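Local coordinates for thioesterase domain-containing protein (Chromobacterium violaceum, PDB 4RMM) that probably hydrolyses acyl-CoA thioesters, as a hotdog-fold member of the thioesterase superfamily whose own activity remains uncharacterised, at residues E19-L24 and T32-D37; D13-A18 and L78-E83. One frame throughout, in Å; residues are numbered along the deposited sequence.

Interaction 1: E19-L24 and T32-D37; sequences EIVDAL and TSMAED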
# COMPACT_ATOMS: atom_id res chain seq x y z
N GLU A 19 14.17 -13.82 7.77
CA GLU A 19 13.61 -13.29 9.00
C GLU A 19 13.62 -11.77 9.13
O GLU A 19 12.88 -11.22 9.94
CB GLU A 19 14.32 -13.91 10.21
CG GLU A 19 14.07 -15.40 10.35
CD GLU A 19 14.55 -15.95 11.67
OE1 GLU A 19 15.75 -15.78 11.98
OE2 GLU A 19 13.74 -16.54 12.41
N ILE A 20 14.44 -11.10 8.34
CA ILE A 20 14.50 -9.65 8.39
C ILE A 20 13.10 -9.12 8.08
O ILE A 20 12.70 -8.05 8.55
CB ILE A 20 15.51 -9.07 7.37
CG1 ILE A 20 15.63 -7.56 7.54
CG2 ILE A 20 15.07 -9.40 5.95
CD1 ILE A 20 16.67 -6.93 6.65
N VAL A 21 12.36 -9.89 7.30
CA VAL A 21 11.00 -9.54 6.90
C VAL A 21 9.99 -10.28 7.75
O VAL A 21 8.80 -9.94 7.77
CB VAL A 21 10.76 -9.89 5.44
CG1 VAL A 21 11.67 -9.06 4.56
CG2 VAL A 21 11.06 -11.36 5.20
N ASP A 22 10.46 -11.31 8.45
CA ASP A 22 9.61 -12.12 9.31
C ASP A 22 8.94 -11.16 10.28
O ASP A 22 7.75 -11.24 10.56
CB ASP A 22 10.45 -13.16 10.05
CG ASP A 22 9.62 -14.31 10.57
OD1 ASP A 22 8.62 -14.04 11.26
OD2 ASP A 22 9.97 -15.48 10.29
N ALA A 23 9.74 -10.21 10.78
CA ALA A 23 9.24 -9.21 11.69
C ALA A 23 8.95 -7.80 11.05
O ALA A 23 9.36 -6.80 11.63
CB ALA A 23 10.20 -9.08 12.92
N LEU A 24 8.29 -7.75 9.87
CA LEU A 24 7.81 -6.51 9.14
C LEU A 24 6.50 -7.03 8.49
O LEU A 24 6.48 -8.16 8.01
CB LEU A 24 8.78 -6.00 8.03
CG LEU A 24 10.05 -5.22 8.45
CD1 LEU A 24 11.03 -5.11 7.29
CD2 LEU A 24 9.66 -3.84 8.97
N THR A 32 6.12 -12.29 0.20
CA THR A 32 7.32 -11.72 -0.35
C THR A 32 8.55 -12.53 -0.00
O THR A 32 8.71 -13.08 1.09
CB THR A 32 7.52 -10.25 0.10
OG1 THR A 32 6.26 -9.58 0.08
CG2 THR A 32 8.45 -9.52 -0.87
N SER A 33 9.40 -12.62 -1.00
CA SER A 33 10.64 -13.32 -0.91
C SER A 33 11.58 -12.15 -1.13
O SER A 33 11.16 -11.09 -1.58
CB SER A 33 10.75 -14.34 -2.04
OG SER A 33 12.00 -14.98 -2.02
N MSE A 34 12.86 -12.34 -0.82
CA MSE A 34 13.79 -11.25 -0.99
C MSE A 34 15.24 -11.73 -1.06
O MSE A 34 15.66 -12.59 -0.29
CB MSE A 34 13.61 -10.28 0.18
CG MSE A 34 14.44 -9.02 0.11
SE MSE A 34 14.06 -7.93 1.66
CE MSE A 34 15.51 -8.49 2.79
N ALA A 35 15.99 -11.15 -2.00
CA ALA A 35 17.39 -11.50 -2.19
C ALA A 35 18.08 -10.47 -3.08
O ALA A 35 17.52 -9.42 -3.39
CB ALA A 35 17.51 -12.89 -2.82
N GLU A 36 19.30 -10.79 -3.51
CA GLU A 36 20.08 -9.89 -4.35
C GLU A 36 20.50 -10.50 -5.69
O GLU A 36 20.71 -11.71 -5.80
CB GLU A 36 21.32 -9.41 -3.59
CG GLU A 36 22.25 -8.52 -4.41
CD GLU A 36 22.61 -7.24 -3.69
OE1 GLU A 36 22.97 -7.31 -2.50
OE2 GLU A 36 22.52 -6.17 -4.32
N ASP A 37 20.61 -9.64 -6.70
CA ASP A 37 20.99 -10.05 -8.05
C ASP A 37 22.46 -9.69 -8.30
O ASP A 37 23.17 -9.25 -7.39
CB ASP A 37 20.11 -9.32 -9.06
CG ASP A 37 20.45 -7.85 -9.15
OD1 ASP A 37 21.41 -7.47 -8.46
OD2 ASP A 37 19.79 -7.10 -9.90

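Interaction 2: D13-A18 and L78-E83; sequences DRKAYA and LMWNRE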
# COMPACT_ATOMS: atom_id res chain seq x y z
N ASP A 13 23.96 -7.18 7.33
CA ASP A 13 25.29 -7.76 7.21
C ASP A 13 25.23 -9.28 7.18
O ASP A 13 26.07 -9.93 6.56
CB ASP A 13 26.16 -7.31 8.39
CG ASP A 13 27.55 -7.89 8.35
OD1 ASP A 13 28.28 -7.61 7.38
OD2 ASP A 13 27.92 -8.62 9.29
N ARG A 14 24.23 -9.84 7.84
CA ARG A 14 24.05 -11.29 7.90
C ARG A 14 23.22 -11.81 6.73
O ARG A 14 23.01 -13.02 6.60
CB ARG A 14 23.38 -11.66 9.22
CG ARG A 14 23.31 -13.16 9.49
CD ARG A 14 22.65 -13.44 10.84
NE ARG A 14 22.75 -14.84 11.22
CZ ARG A 14 22.28 -15.34 12.36
NH1 ARG A 14 21.68 -14.55 13.24
NH2 ARG A 14 22.42 -16.64 12.63
N LYS A 15 22.74 -10.91 5.88
CA LYS A 15 21.93 -11.28 4.73
C LYS A 15 20.77 -12.19 5.13
O LYS A 15 20.39 -13.08 4.38
CB LYS A 15 22.79 -11.98 3.68
CG LYS A 15 24.07 -11.25 3.34
CD LYS A 15 23.80 -9.82 2.93
CE LYS A 15 25.09 -9.04 2.77
NZ LYS A 15 24.83 -7.61 2.46
N ALA A 16 20.22 -11.96 6.32
CA ALA A 16 19.11 -12.76 6.82
C ALA A 16 17.78 -12.32 6.22
O ALA A 16 16.89 -11.84 6.93
CB ALA A 16 19.05 -12.66 8.35
N TYR A 17 17.63 -12.50 4.91
CA TYR A 17 16.42 -12.11 4.20
C TYR A 17 15.15 -12.71 4.81
O TYR A 17 14.20 -11.99 5.12
CB TYR A 17 16.51 -12.55 2.73
CG TYR A 17 17.76 -12.09 2.01
CD1 TYR A 17 18.15 -10.76 2.02
CD2 TYR A 17 18.54 -13.00 1.28
CE1 TYR A 17 19.28 -10.33 1.33
CE2 TYR A 17 19.67 -12.58 0.59
CZ TYR A 17 20.04 -11.25 0.62
OH TYR A 17 21.15 -10.83 -0.07
N ALA A 18 15.15 -14.02 4.97
CA ALA A 18 14.02 -14.76 5.51
C ALA A 18 13.37 -14.17 6.77
O ALA A 18 12.15 -14.05 6.84
CB ALA A 18 14.42 -16.21 5.77
N LEU A 78 15.82 1.41 0.60
CA LEU A 78 16.51 2.59 1.10
C LEU A 78 17.35 2.30 2.33
O LEU A 78 18.51 2.70 2.40
CB LEU A 78 15.51 3.69 1.44
CG LEU A 78 15.76 5.05 0.78
CD1 LEU A 78 14.78 6.06 1.34
CD2 LEU A 78 17.18 5.51 1.03
N MSE A 79 16.77 1.62 3.31
CA MSE A 79 17.51 1.33 4.53
C MSE A 79 18.48 0.18 4.37
O MSE A 79 19.33 -0.06 5.23
CB MSE A 79 16.56 1.11 5.72
CG MSE A 79 15.37 0.22 5.49
SE MSE A 79 14.25 0.20 7.10
CE MSE A 79 13.40 1.91 6.91
N TRP A 80 18.37 -0.54 3.25
CA TRP A 80 19.28 -1.64 2.98
C TRP A 80 20.51 -1.02 2.32
O TRP A 80 21.63 -1.49 2.49
CB TRP A 80 18.63 -2.65 2.04
CG TRP A 80 19.49 -3.84 1.74
CD1 TRP A 80 20.46 -3.93 0.79
CD2 TRP A 80 19.46 -5.10 2.42
NE1 TRP A 80 21.05 -5.17 0.83
CE2 TRP A 80 20.45 -5.91 1.83
CE3 TRP A 80 18.70 -5.62 3.47
CZ2 TRP A 80 20.70 -7.22 2.25
CZ3 TRP A 80 18.95 -6.93 3.90
CH2 TRP A 80 19.94 -7.71 3.28
N ASN A 81 20.28 0.05 1.57
CA ASN A 81 21.34 0.75 0.87
C ASN A 81 21.87 1.94 1.67
O ASN A 81 22.71 2.69 1.18
CB ASN A 81 20.83 1.24 -0.49
CG ASN A 81 20.62 0.11 -1.48
OD1 ASN A 81 19.82 -0.80 -1.26
ND2 ASN A 81 21.34 0.17 -2.59
N ARG A 82 21.38 2.12 2.89
CA ARG A 82 21.84 3.23 3.72
C ARG A 82 22.23 2.87 5.14
O ARG A 82 22.17 1.72 5.55
CB ARG A 82 20.79 4.35 3.78
CG ARG A 82 20.70 5.20 2.53
CD ARG A 82 19.93 6.50 2.78
NE ARG A 82 20.66 7.46 3.60
CZ ARG A 82 20.65 7.49 4.93
NH1 ARG A 82 19.94 6.60 5.62
NH2 ARG A 82 21.34 8.42 5.58
N GLU A 83 22.65 3.90 5.88
CA GLU A 83 23.05 3.75 7.26
C GLU A 83 21.80 3.47 8.08
O GLU A 83 20.86 4.27 8.10
CB GLU A 83 23.77 5.02 7.73
CG GLU A 83 25.09 5.30 7.00
CD GLU A 83 24.92 5.50 5.49
OE1 GLU A 83 24.30 6.51 5.09
OE2 GLU A 83 25.40 4.64 4.72

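Interaction 1: E19-L24 and T32-D37
The selenomethionine at Met34 reaches from its strand to Ile20 of helix 17-20 and Val21 after it, and its last two atoms make the contact. Its CG stands anti to the backbone N (chi1 -176°) and chi2 is likewise extended, which carries SE straight off the strand; the bend at chi3 (96°) then swings CE toward the isoleucine. There CE meets Ile20 CG2 at 3.3 Å, closer than usual van der Waals contact, the two side chains lying roughly at right angles. Val21 comes in at a slant instead and uses one branch, CG1, which lies 3.9 Å from SE. The contact is therefore purely apolar and small, burying 137 Å². From Val21 itself the chain folds into a type I beta turn ending at Leu24, closed by Leu24 N to Val21 O at 3.1 Å. Trp80 of helix 67-80 touches Met34, Phe8 and Leu11 of helix 6-13 pack on Ile20, and Phe44 of the next strand lies against Met34. The arrangement is plain hydrophobic packing of an N-terminal helix on the first strand of the antiparallel sheet in a hotdog fold.

Interaction 2: D13-A18 and L78-E83
Tyr17 and Trp80 bring their rings together at the tight end of this contact. Tyr17 CE1 approaches the six-membered ring of the indole obliquely, 3.3 Å from Trp80 CH2 and 3.5 Å from Trp80 CZ2. The six-membered rings are tilted by 32° with centroids 5.5 Å apart, neither a parallel stack nor a T-shaped pair. Trp80 gets there because its CG is anti to the backbone N (chi1 -178°), sending the indole out from the last turn of helix 67-80. Lys15 forms the looser, exposed side: bent at chi2, its chain runs across the indole at about a right angle, with CD 4.1 Å and NZ 4.2 Å from Trp80 CZ2. Its backbone has positive phi in a Schellman motif ending helix 6-13, and Lys15 O sits 3.6 Å above the plane of the Tyr17 ring, toward its rim. Ala16 takes the N-cap position of helix 17-20. The side chains of Lys15 and Tyr17 leave the backbone across the line to the tryptophan, and only their outer parts close on it. Around them, Met34 of strand 33-35 touches Tyr17, and Arg12 of helix 6-13 lies against Trp80.

How the interactions relate
From the N terminus, the chain passes from the end of helix 6-13 through 13-18, the first segment of interaction 2, and helix 17-20 is shared between this segment and 19-24, the first of interaction 1. A short connection of seven residues, neither helix nor strand, brings it back to 32-37 and closes interaction 1. Interaction 2 closes only at the last turn of helix 67-80, after strand 43-46, so the smaller loop nests within the larger. Their centres lie about 9 Å apart, and they touch directly: Ile20 CD1 packs 3.6 Å from Trp80 CZ3, and Tyr17 CE2 lies 3.8 Å from Ala35 CA. Together they tie helix 17-20 to both strand 33-35 and the C-terminal end of helix 67-80.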